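Local coordinates for heme-binding protein A / AI-2 binding protein A (Helicobacter pylori SS1, PDB 6OFQ) that binds peptides such as STSA in the periplasm and probably delivers them to an ABC transporter for uptake, at residues L176-M181 with A430-P435; A289-S294 with P340-G345; G170-F175 with A471-D476. All coordinates share one frame; numbering follows the deposited sequence.

Interaction 1: L176-M181 with A430-P435; sequences LANLGM and ADIADP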
ATOM      1  N   LEU A 176      -2.303  12.665 -11.939  1.00  4.12           N
ATOM      2  CA  LEU A 176      -3.628  12.874 -11.413  1.00  4.15           C
ATOM      3  C   LEU A 176      -3.990  11.766 -10.442  1.00  4.02           C
ATOM      4  O   LEU A 176      -4.475  12.066  -9.332  1.00  3.89           O
ATOM      5  CB  LEU A 176      -4.663  12.986 -12.520  1.00  4.12           C
ATOM      6  CG  LEU A 176      -6.069  13.346 -12.067  1.00  4.21           C
ATOM      7  CD1 LEU A 176      -6.189  14.725 -11.494  1.00  5.14           C
ATOM      8  CD2 LEU A 176      -7.024  13.132 -13.233  1.00  4.30           C
ATOM      9  N   ALA A 177      -3.734  10.502 -10.791  1.00  4.17           N
ATOM     10  CA  ALA A 177      -4.059   9.391  -9.901  1.00  4.18           C
ATOM     11  C   ALA A 177      -3.195   9.414  -8.633  1.00  4.59           C
ATOM     12  O   ALA A 177      -3.676   9.158  -7.515  1.00  4.95           O
ATOM     13  CB  ALA A 177      -3.800   8.080 -10.630  1.00  4.09           C
ATOM     14  N   ASN A 178      -1.966   9.892  -8.763  1.00  4.40           N
ATOM     15  CA  ASN A 178      -1.059  10.031  -7.635  1.00  4.32           C
ATOM     16  C   ASN A 178      -1.681  10.911  -6.536  1.00  4.47           C
ATOM     17  O   ASN A 178      -1.508  10.729  -5.300  1.00  4.53           O
ATOM     18  CB  ASN A 178       0.308  10.597  -7.956  1.00  5.16           C
ATOM     19  CG  ASN A 178       1.152   9.668  -8.771  1.00  5.20           C
ATOM     20  OD1 ASN A 178       0.926   8.456  -8.855  1.00  6.79           O
ATOM     21  ND2 ASN A 178       2.161  10.293  -9.347  1.00  6.97           N
ATOM     22  N   LEU A 179      -2.353  11.970  -6.985  1.00  4.03           N
ATOM     23  CA  LEU A 179      -2.955  12.946  -6.074  1.00  4.73           C
ATOM     24  C   LEU A 179      -4.064  12.335  -5.272  1.00  4.58           C
ATOM     25  O   LEU A 179      -4.543  12.972  -4.322  1.00  5.20           O
ATOM     26  CB  LEU A 179      -3.497  14.191  -6.832  1.00  5.56           C
ATOM     27  CG  LEU A 179      -2.408  14.904  -7.612  1.00  8.14           C
ATOM     28  CD1 LEU A 179      -3.114  16.080  -8.317  1.00 10.03           C
ATOM     29  CD2 LEU A 179      -1.335  15.376  -6.698  1.00  8.65           C
ATOM     30  N   GLY A 180      -4.548  11.124  -5.560  1.00  3.54           N
ATOM     31  CA  GLY A 180      -5.493  10.358  -4.752  1.00  3.75           C
ATOM     32  C   GLY A 180      -4.825   9.478  -3.750  1.00  3.68           C
ATOM     33  O   GLY A 180      -5.555   8.840  -2.984  1.00  4.57           O
ATOM     34  N   MET A 181      -3.507   9.408  -3.713  1.00  3.14           N
ATOM     35  CA  MET A 181      -2.792   8.480  -2.816  1.00  3.40           C
ATOM     36  C   MET A 181      -2.722   9.032  -1.381  1.00  3.77           C
ATOM     37  O   MET A 181      -2.570  10.240  -1.196  1.00  3.93           O
ATOM     38  CB  MET A 181      -1.428   8.141  -3.361  1.00  3.53           C
ATOM     39  CG  MET A 181      -1.514   7.356  -4.646  1.00  4.02           C
ATOM     40  SD  MET A 181       0.046   7.030  -5.460  1.00  4.92           S
ATOM     41  CE  MET A 181       0.933   6.167  -4.155  1.00  4.75           C
ATOM     42  N   ALA A 430      -1.948  -2.441  -4.926  1.00  3.33           N
ATOM     43  CA  ALA A 430      -2.059  -1.246  -5.760  1.00  3.35           C
ATOM     44  C   ALA A 430      -2.670  -0.093  -5.016  1.00  3.42           C
ATOM     45  O   ALA A 430      -3.748  -0.218  -4.438  1.00  3.26           O
ATOM     46  CB  ALA A 430      -2.862  -1.520  -7.014  1.00  3.43           C
ATOM     47  N   ASP A 431      -2.039   1.076  -5.160  1.00  3.23           N
ATOM     48  CA  ASP A 431      -2.653   2.329  -4.764  1.00  3.71           C
ATOM     49  C   ASP A 431      -3.540   2.921  -5.843  1.00  3.65           C
ATOM     50  O   ASP A 431      -4.464   3.666  -5.544  1.00  4.39           O
ATOM     51  CB  ASP A 431      -1.600   3.379  -4.341  1.00  3.84           C
ATOM     52  CG  ASP A 431      -0.661   2.810  -3.284  1.00  4.06           C
ATOM     53  OD1 ASP A 431      -1.178   2.390  -2.194  1.00  3.86           O
ATOM     54  OD2 ASP A 431       0.567   2.759  -3.564  1.00  4.29           O
ATOM     55  N   ILE A 432      -3.164   2.705  -7.105  1.00  3.72           N
ATOM     56  CA  ILE A 432      -3.795   3.200  -8.338  1.00  4.22           C
ATOM     57  C   ILE A 432      -3.696   2.042  -9.326  1.00  4.37           C
ATOM     58  O   ILE A 432      -2.782   1.237  -9.230  1.00  3.76           O
ATOM     59  CB  ILE A 432      -3.116   4.495  -8.812  1.00  4.48           C
ATOM     60  CG1 ILE A 432      -1.716   4.251  -9.345  1.00  4.86           C
ATOM     61  CG2 ILE A 432      -3.229   5.556  -7.727  1.00  4.69           C
ATOM     62  CD1 ILE A 432      -1.086   5.468  -9.995  1.00  5.46           C
ATOM     63  N   ALA A 433      -4.602   2.049 -10.304  1.00  4.99           N
ATOM     64  CA  ALA A 433      -4.542   0.998 -11.326  1.00  5.61           C
ATOM     65  C   ALA A 433      -3.650   1.439 -12.487  1.00  6.03           C
ATOM     66  O   ALA A 433      -4.116   1.829 -13.558  1.00  8.25           O
ATOM     67  CB  ALA A 433      -5.968   0.618 -11.797  1.00  7.58           C
ATOM     68  N   ASP A 434      -2.322   1.376 -12.293  1.00  4.98           N
ATOM     69  CA  ASP A 434      -1.387   1.928 -13.256  1.00  4.84           C
ATOM     70  C   ASP A 434      -0.107   1.165 -12.973  1.00  4.02           C
ATOM     71  O   ASP A 434       0.402   1.139 -11.849  1.00  3.60           O
ATOM     72  CB  ASP A 434      -1.185   3.426 -13.052  1.00  5.28           C
ATOM     73  CG  ASP A 434      -0.441   4.067 -14.209  1.00  6.15           C
ATOM     74  OD1 ASP A 434       0.729   3.716 -14.379  1.00  4.86           O
ATOM     75  OD2 ASP A 434      -1.063   4.937 -14.882  1.00  7.79           O
ATOM     76  N   PRO A 435       0.522   0.591 -13.996  1.00  3.82           N
ATOM     77  CA  PRO A 435       1.821  -0.081 -13.783  1.00  3.85           C
ATOM     78  C   PRO A 435       2.882   0.748 -13.098  1.00  3.89           C
ATOM     79  O   PRO A 435       3.766   0.169 -12.432  1.00  4.02           O
ATOM     80  CB  PRO A 435       2.232  -0.544 -15.198  1.00  4.12           C
ATOM     81  CG  PRO A 435       0.921  -0.672 -15.931  1.00  4.29           C
ATOM     82  CD  PRO A 435       0.116   0.472 -15.424  1.00  3.98           C
TER
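Ile432 turns its CG1 branch into the crowded position between its own backbone N and carbonyl carbon (chi1 70°), and this sends its two branches against different parts of residues 176-181. The chain then runs on extended through chi2, carrying CD1 to the CB of Ala177 at 3.8 Å. The same methyl also meets Asn178, whose OD1 lies 3.8 Å from CD1 of Ile432. The other branch, CG2, touches the backbone, 3.6 Å from the carbonyl O of Ala177. That oxygen is already engaged within its own segment, accepting the backbone N of Gly180, just ahead of the bond from Met181 N to Asn178 O that closes the type I turn Asn178 to Met181.

Met181 completes the surface. Its chain is straight at chi2 but bends at chi3 (57°), which folds CE back over Asp431. CE of Met181 comes to 3.5 Å from OD2 of Asp431 and to 3.8 Å from its CB, while CG of Met181 touches CG2 of Ile432 at 4.0 Å. The methionine crosses both Asp431 and Ile432 at about a right angle. Helix 142-147 adds Met147, which packs on Met181.

The contact joins the short helix 175-178, which follows the antiparallel sheet containing strand 163-168, to the loop leaving strand 423-429 of the seven-stranded sheet. These parts probably belong to the two lobes of a type II periplasmic binding protein. No hydrogen bond passes directly between the two segments; methyl groups, a thioether chain and a few oxygens meet by van der Waals packing. The polar end of Asp431 is held instead by Tyr143, which hydrogen-bonds OD2. The direct contact thus rests on shape, which would be consistent with surfaces able to separate if the lobes open.

Interaction 2: A289-S294 with P340-G345; sequences AGLLAS and PPTIWG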
ATOM      1  N   ALA A 289     -10.329 -11.260  -7.430  1.00  5.76           N
ATOM      2  CA  ALA A 289      -8.990 -11.566  -7.893  1.00  6.35           C
ATOM      3  C   ALA A 289      -7.844 -10.837  -7.231  1.00  7.14           C
ATOM      4  O   ALA A 289      -6.749 -11.344  -6.898  1.00  8.76           O
ATOM      5  CB  ALA A 289      -8.909 -11.255  -9.376  1.00  7.30           C
ATOM      6  N   GLY A 290      -8.153  -9.577  -7.005  1.00  6.63           N
ATOM      7  CA  GLY A 290      -7.256  -8.729  -6.172  1.00  7.18           C
ATOM      8  C   GLY A 290      -6.329  -7.856  -7.024  1.00  6.41           C
ATOM      9  O   GLY A 290      -6.087  -8.084  -8.212  1.00  6.68           O
ATOM     10  N   LEU A 291      -5.752  -6.854  -6.386  1.00  5.64           N
ATOM     11  CA  LEU A 291      -4.732  -5.933  -6.930  1.00  5.07           C
ATOM     12  C   LEU A 291      -3.417  -6.082  -6.158  1.00  4.54           C
ATOM     13  O   LEU A 291      -2.639  -5.135  -6.015  1.00  4.15           O
ATOM     14  CB  LEU A 291      -5.160  -4.480  -6.956  1.00  5.64           C
ATOM     15  CG  LEU A 291      -6.275  -4.216  -7.958  1.00  6.46           C
ATOM     16  CD1 LEU A 291      -6.920  -2.872  -7.732  1.00  6.21           C
ATOM     17  CD2 LEU A 291      -5.609  -4.049  -9.320  1.00  8.28           C
ATOM     18  N   LEU A 292      -3.187  -7.300  -5.705  1.00  5.38           N
ATOM     19  CA  LEU A 292      -2.093  -7.648  -4.791  1.00  6.18           C
ATOM     20  C   LEU A 292      -1.013  -8.463  -5.455  1.00  6.07           C
ATOM     21  O   LEU A 292      -1.281  -9.344  -6.273  1.00  6.85           O
ATOM     22  CB  LEU A 292      -2.664  -8.553  -3.672  1.00  8.47           C
ATOM     23  CG  LEU A 292      -3.810  -7.968  -2.845  1.00 10.10           C
ATOM     24  CD1 LEU A 292      -4.727  -8.995  -2.202  1.00 11.49           C
ATOM     25  CD2 LEU A 292      -3.140  -7.149  -1.753  1.00 10.34           C
ATOM     26  N   ALA A 293       0.237  -8.267  -5.044  1.00  5.48           N
ATOM     27  CA  ALA A 293       1.335  -9.130  -5.434  1.00  5.60           C
ATOM     28  C   ALA A 293       2.168  -9.441  -4.192  1.00  5.75           C
ATOM     29  O   ALA A 293       2.283  -8.595  -3.294  1.00  6.49           O
ATOM     30  CB  ALA A 293       2.214  -8.520  -6.513  1.00  5.97           C
ATOM     31  N   SER A 294       2.692 -10.663  -4.111  1.00  4.82           N
ATOM     32  CA  SER A 294       3.533 -11.144  -2.998  1.00  5.28           C
ATOM     33  C   SER A 294       4.733 -11.861  -3.594  1.00  4.83           C
ATOM     34  O   SER A 294       4.595 -12.694  -4.468  1.00  4.38           O
ATOM     35  CB  SER A 294       2.680 -12.118  -2.144  1.00  6.66           C
ATOM     36  OG  SER A 294       3.446 -12.561  -1.038  1.00 12.62           O
ATOM     37  N   PRO A 340      -0.251  -7.440 -10.885  1.00  4.72           N
ATOM     38  CA  PRO A 340      -1.238  -8.472 -11.233  1.00  4.86           C
ATOM     39  C   PRO A 340      -1.952  -8.172 -12.552  1.00  5.38           C
ATOM     40  O   PRO A 340      -2.039  -7.007 -12.971  1.00  4.82           O
ATOM     41  CB  PRO A 340      -2.181  -8.468 -10.042  1.00  4.85           C
ATOM     42  CG  PRO A 340      -2.130  -7.066  -9.530  1.00  5.40           C
ATOM     43  CD  PRO A 340      -0.663  -6.691  -9.689  1.00  4.95           C
ATOM     44  N   PRO A 341      -2.564  -9.213 -13.141  1.00  5.46           N
ATOM     45  CA  PRO A 341      -3.210  -9.103 -14.442  1.00  5.95           C
ATOM     46  C   PRO A 341      -4.536  -8.353 -14.424  1.00  6.92           C
ATOM     47  O   PRO A 341      -5.082  -8.114 -15.503  1.00  8.51           O
ATOM     48  CB  PRO A 341      -3.349 -10.549 -14.912  1.00  6.20           C
ATOM     49  CG  PRO A 341      -3.254 -11.341 -13.716  1.00  5.84           C
ATOM     50  CD  PRO A 341      -2.406 -10.625 -12.734  1.00  5.49           C
ATOM     51  N   THR A 342      -4.984  -7.958 -13.240  1.00  6.76           N
ATOM     52  CA  THR A 342      -6.109  -7.020 -13.107  1.00  6.85           C
ATOM     53  C   THR A 342      -5.724  -5.600 -13.523  1.00  8.07           C
ATOM     54  O   THR A 342      -6.653  -4.817 -13.609  1.00 10.44           O
ATOM     55  CB  THR A 342      -6.595  -7.043 -11.670  1.00  7.71           C
ATOM     56  OG1 THR A 342      -5.421  -7.072 -10.809  1.00  8.86           O
ATOM     57  CG2 THR A 342      -7.382  -8.301 -11.428  1.00  7.45           C
ATOM     58  N   ILE A 343      -4.468  -5.297 -13.780  1.00  6.56           N
ATOM     59  CA  ILE A 343      -4.059  -3.999 -14.256  1.00  6.71           C
ATOM     60  C   ILE A 343      -3.673  -4.154 -15.729  1.00  6.68           C
ATOM     61  O   ILE A 343      -2.988  -5.086 -16.132  1.00  6.83           O
ATOM     62  CB  ILE A 343      -2.911  -3.492 -13.380  1.00  6.81           C
ATOM     63  CG1 ILE A 343      -3.327  -3.414 -11.922  1.00  7.58           C
ATOM     64  CG2 ILE A 343      -2.408  -2.137 -13.884  1.00  7.81           C
ATOM     65  CD1 ILE A 343      -2.196  -3.015 -11.006  1.00  8.08           C
ATOM     66  N   TRP A 344      -4.031  -3.099 -16.461  1.00  5.16           N
ATOM     67  CA  TRP A 344      -3.605  -3.023 -17.827  1.00  4.94           C
ATOM     68  C   TRP A 344      -2.097  -3.021 -18.022  1.00  5.46           C
ATOM     69  O   TRP A 344      -1.346  -2.622 -17.116  1.00  5.37           O
ATOM     70  CB  TRP A 344      -4.176  -1.786 -18.515  1.00  5.10           C
ATOM     71  CG  TRP A 344      -3.689  -0.432 -18.011  1.00  4.97           C
ATOM     72  CD1 TRP A 344      -4.210   0.265 -16.967  1.00  5.84           C
ATOM     73  CD2 TRP A 344      -2.538   0.289 -18.452  1.00  5.33           C
ATOM     74  NE1 TRP A 344      -3.513   1.446 -16.778  1.00  5.88           N
ATOM     75  CE2 TRP A 344      -2.490   1.480 -17.686  1.00  5.37           C
ATOM     76  CE3 TRP A 344      -1.552   0.076 -19.431  1.00  5.31           C
ATOM     77  CZ2 TRP A 344      -1.544   2.465 -17.856  1.00  5.20           C
ATOM     78  CZ3 TRP A 344      -0.599   1.116 -19.589  1.00  5.79           C
ATOM     79  CH2 TRP A 344      -0.576   2.229 -18.788  1.00  5.38           C
ATOM     80  N   GLY A 345      -1.617  -3.486 -19.178  1.00  5.93           N
ATOM     81  CA  GLY A 345      -0.195  -3.447 -19.468  1.00  5.76           C
ATOM     82  C   GLY A 345       0.584  -4.677 -19.050  1.00  5.20           C
ATOM     83  O   GLY A 345       1.769  -4.824 -19.366  1.00  6.07           O
TER
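The hydroxyl of Thr342 donates to the carbonyl O of Gly290, with OG1 of Thr342 2.9 Å from O of Gly290. Seen from the carbonyl, the donor stands fairly straight, at a C=O...OG1 angle of 149° and tilted only slightly from the carbonyl plane. A chi1 of 42° places OG1 between the backbone N and carbonyl carbon of Thr342, facing Gly290, while CG2, anti to the carbonyl carbon, meets CB of Ala289 at 3.9 Å. Gly290 itself adopts a backbone conformation (phi 99°) in which a CB would collide with the preceding carbonyl O.

Thr342 is held at this spot by a type I beta turn, Pro340 to Ile343, closed by the backbone N of Ile343 on O of Pro340 at 3.1 Å. The turn therefore presents the ring of Pro340, the hydroxyl of Thr342 and the branched chain of Ile343 to the connection between strands 283-288 and 292-298 in the seven-stranded mixed sheet. The proline ring rests on the backbone, with Pro340 CG 3.7 Å from Leu291 C.

CD2 of Leu291 touches both of the other two: it is 3.4 Å from OG1 of Thr342 and 3.5 Å from CG1 of Ile343, whose side chain it crosses at about a right angle. Phe438 of helix 436-443 packs on both Pro340 and Ile343, and Tyr502 of strand 497-510 touches Pro340.

Interaction 3: G170-F175 with A471-D476; sequences GPEAPF and AKRVSD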
ATOM      1  N   GLY A 170       7.950  17.920 -16.478  1.00  7.13           N
ATOM      2  CA  GLY A 170       7.761  17.152 -17.690  1.00  6.53           C
ATOM      3  C   GLY A 170       6.422  16.437 -17.520  1.00  6.87           C
ATOM      4  O   GLY A 170       5.891  16.353 -16.409  1.00  6.50           O
ATOM      5  N   PRO A 171       5.811  15.996 -18.625  1.00  6.17           N
ATOM      6  CA  PRO A 171       4.527  15.299 -18.502  1.00  6.07           C
ATOM      7  C   PRO A 171       4.680  14.021 -17.675  1.00  6.35           C
ATOM      8  O   PRO A 171       5.710  13.364 -17.705  1.00  6.25           O
ATOM      9  CB  PRO A 171       4.135  14.949 -19.937  1.00  6.95           C
ATOM     10  CG  PRO A 171       5.358  15.172 -20.730  1.00  8.19           C
ATOM     11  CD  PRO A 171       6.298  16.035 -20.022  1.00  6.91           C
ATOM     12  N   GLU A 172       3.661  13.743 -16.872  1.00  5.66           N
ATOM     13  CA  GLU A 172       3.665  12.661 -15.864  1.00  5.14           C
ATOM     14  C   GLU A 172       2.295  12.022 -15.904  1.00  4.74           C
ATOM     15  O   GLU A 172       1.365  12.425 -15.234  1.00  4.82           O
ATOM     16  CB  GLU A 172       4.006  13.254 -14.487  1.00  5.52           C
ATOM     17  CG  GLU A 172       4.174  12.222 -13.388  1.00  5.58           C
ATOM     18  CD  GLU A 172       5.429  11.371 -13.488  1.00  6.50           C
ATOM     19  OE1 GLU A 172       6.480  11.873 -13.917  1.00  7.60           O
ATOM     20  OE2 GLU A 172       5.279  10.206 -13.017  1.00  6.27           O
ATOM     21  N   ALA A 173       2.122  10.958 -16.675  1.00  4.60           N
ATOM     22  CA  ALA A 173       0.836  10.316 -16.877  1.00  5.19           C
ATOM     23  C   ALA A 173       0.154   9.919 -15.565  1.00  5.07           C
ATOM     24  O   ALA A 173      -1.037  10.167 -15.454  1.00  5.56           O
ATOM     25  CB  ALA A 173       0.931   9.131 -17.843  1.00  5.36           C
ATOM     26  N   PRO A 174       0.876   9.351 -14.606  1.00  4.94           N
ATOM     27  CA  PRO A 174       0.226   9.004 -13.316  1.00  4.76           C
ATOM     28  C   PRO A 174      -0.109  10.126 -12.392  1.00  4.93           C
ATOM     29  O   PRO A 174      -0.714   9.875 -11.355  1.00  4.42           O
ATOM     30  CB  PRO A 174       1.263   8.104 -12.628  1.00  5.56           C
ATOM     31  CG  PRO A 174       2.225   7.729 -13.691  1.00  6.56           C
ATOM     32  CD  PRO A 174       2.260   8.830 -14.672  1.00  5.56           C
ATOM     33  N   PHE A 175       0.219  11.379 -12.719  1.00  4.21           N
ATOM     34  CA  PHE A 175       0.144  12.441 -11.697  1.00  4.44           C
ATOM     35  C   PHE A 175      -1.246  12.617 -11.125  1.00  4.13           C
ATOM     36  O   PHE A 175      -1.381  12.747  -9.901  1.00  4.02           O
ATOM     37  CB  PHE A 175       0.686  13.770 -12.278  1.00  4.69           C
ATOM     38  CG  PHE A 175       0.937  14.861 -11.243  1.00  5.07           C
ATOM     39  CD1 PHE A 175       1.925  14.730 -10.292  1.00  5.76           C
ATOM     40  CD2 PHE A 175       0.042  15.937 -11.146  1.00  5.69           C
ATOM     41  CE1 PHE A 175       2.097  15.749  -9.366  1.00  5.68           C
ATOM     42  CE2 PHE A 175       0.197  16.942 -10.204  1.00  5.74           C
ATOM     43  CZ  PHE A 175       1.211  16.811  -9.304  1.00  5.77           C
ATOM     44  N   ALA A 471       7.612   5.857 -20.265  1.00  5.45           N
ATOM     45  CA  ALA A 471       6.198   5.554 -20.099  1.00  5.32           C
ATOM     46  C   ALA A 471       5.441   6.537 -19.222  1.00  5.11           C
ATOM     47  O   ALA A 471       4.228   6.658 -19.370  1.00  6.05           O
ATOM     48  CB  ALA A 471       5.966   4.174 -19.540  1.00  5.35           C
ATOM     49  N   LYS A 472       6.132   7.371 -18.470  1.00  5.38           N
ATOM     50  CA  LYS A 472       5.460   8.476 -17.806  1.00  5.90           C
ATOM     51  C   LYS A 472       5.177   9.647 -18.731  1.00  6.17           C
ATOM     52  O   LYS A 472       4.245  10.451 -18.519  1.00  6.23           O
ATOM     53  CB  LYS A 472       6.382   9.027 -16.730  1.00  5.80           C
ATOM     54  CG  LYS A 472       6.652   8.084 -15.591  1.00  5.88           C
ATOM     55  CD  LYS A 472       7.756   8.654 -14.732  1.00  5.94           C
ATOM     56  CE  LYS A 472       8.034   7.888 -13.440  1.00  5.77           C
ATOM     57  NZ  LYS A 472       6.899   7.988 -12.469  1.00  5.49           N
ATOM     58  N   ARG A 473       5.980   9.770 -19.791  1.00  6.53           N
ATOM     59  CA  ARG A 473       6.018  11.028 -20.569  1.00  8.47           C
ATOM     60  C   ARG A 473       5.075  11.048 -21.738  1.00  8.15           C
ATOM     61  O   ARG A 473       4.905  12.075 -22.392  1.00  9.51           O
ATOM     62  CB  ARG A 473       7.440  11.312 -21.075  1.00  9.16           C
ATOM     63  CG  ARG A 473       8.465  11.533 -19.995  1.00 11.69           C
ATOM     64  CD  ARG A 473       8.521  12.878 -19.327  1.00 15.14           C
ATOM     65  NE  ARG A 473       9.480  12.801 -18.222  1.00 17.51           N
ATOM     66  CZ  ARG A 473       9.170  12.440 -16.968  1.00 19.14           C
ATOM     67  NH1 ARG A 473       7.912  12.226 -16.520  1.00 15.46           N
ATOM     68  NH2 ARG A 473      10.159  12.322 -16.103  1.00 16.13           N
ATOM     69  N   VAL A 474       4.419   9.930 -22.003  1.00  8.76           N
ATOM     70  CA  VAL A 474       3.303   9.869 -22.937  1.00 10.15           C
ATOM     71  C   VAL A 474       2.050   9.401 -22.217  1.00 10.84           C
ATOM     72  O   VAL A 474       2.139   8.639 -21.246  1.00 10.26           O
ATOM     73  CB  VAL A 474       3.583   8.918 -24.117  1.00 13.38           C
ATOM     74  CG1 VAL A 474       4.677   9.542 -24.971  1.00 16.86           C
ATOM     75  CG2 VAL A 474       4.008   7.523 -23.689  1.00 13.73           C
ATOM     76  N   SER A 475       0.885   9.874 -22.597  1.00 11.30           N
ATOM     77  CA  SER A 475      -0.358   9.585 -21.875  1.00 12.76           C
ATOM     78  C   SER A 475      -1.185   8.482 -22.553  1.00 11.46           C
ATOM     79  O   SER A 475      -1.994   7.804 -21.894  1.00 12.19           O
ATOM     80  CB  SER A 475      -1.159  10.892 -21.672  1.00 16.97           C
ATOM     81  OG  SER A 475      -1.476  11.411 -22.961  1.00 19.58           O
ATOM     82  N   ASP A 476      -1.015   8.328 -23.867  1.00 10.78           N
ATOM     83  CA  ASP A 476      -1.805   7.332 -24.540  1.00 12.21           C
ATOM     84  C   ASP A 476      -1.496   5.943 -23.981  1.00 10.02           C
ATOM     85  O   ASP A 476      -0.349   5.493 -23.905  1.00  9.55           O
ATOM     86  CB  ASP A 476      -1.400   7.309 -26.014  1.00 12.95           C
ATOM     87  CG  ASP A 476      -2.157   6.268 -26.809  1.00 18.07           C
ATOM     88  OD1 ASP A 476      -3.325   6.465 -27.181  1.00 20.40           O
ATOM     89  OD2 ASP A 476      -1.608   5.208 -27.095  1.00 17.83           O
TER
HETATM   90  O   HOH W   1       9.127  11.446 -13.239  1.00 16.33           O
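Arg473 and Lys472 both reach Glu172, each taking a different carboxylate oxygen. NZ of Lys472 forms a salt bridge to OE2 of Glu172 at 2.8 Å, on the syn lone pair. NH1 of Arg473 approaches OE1 of Glu172 at 3.0 Å from above the carboxylate plane, the two flat groups being turned 60° apart. The same NH1 also donates to the carbonyl O of Pro171 at 2.7 Å, so one nitrogen ties a side chain and the backbone together. A water joins Glu172 and Arg473, donating to OE1 of the first and accepting from NH2 of the second.

Glu172 and Lys472 run side by side, pointing the same way, and the lysine bends only at its last torsion (chi4 -67°), which turns NZ towards the carboxylate. The backbones are joined as well: N of Ala173 donates to O of Lys472 at 2.9 Å. Around this bond CB of Ala173 packs 3.6 Å from O of Val474, and CG of Pro171 lies 3.5 Å from O of Arg473.

In the next shell, Asp436 makes a second salt bridge to NZ of Lys472 and Tyr440 receives the ammonium in a cation-pi contact; two acidic partners would favour a charged lysine. The type I turn from Glu172 to Phe175 leads into helix 175-178. The contact thus joins the loop after strand 163-168 to the end of helix 462-473, where Arg480 of helix 477-494 packs on Ala173 and Pro174 and hydrogen-bonds O of Ala471.

From the N terminus the chain first supplies 170-175 and, directly after it, 176-181, the leading sides of interactions 3 and 1. It then runs through 289-294 and 340-345, which close the short loop of interaction 2, before 430-435 closes interaction 1 and 471-476 closes interaction 3. The loops nest without crossing: 2 inside 1, and 1 inside 3. Interactions 1 and 3 tie the region after strand 163-168 to the loop after strand 423-429 and to the end of helix 462-473. Interaction 2 joins the connection between strands 283-288 and 292-298 to the loop after strand 332-334, and touches interaction 1 where Ala430 N lies 3.0 Å from Leu291 O, probably hydrogen-bonded.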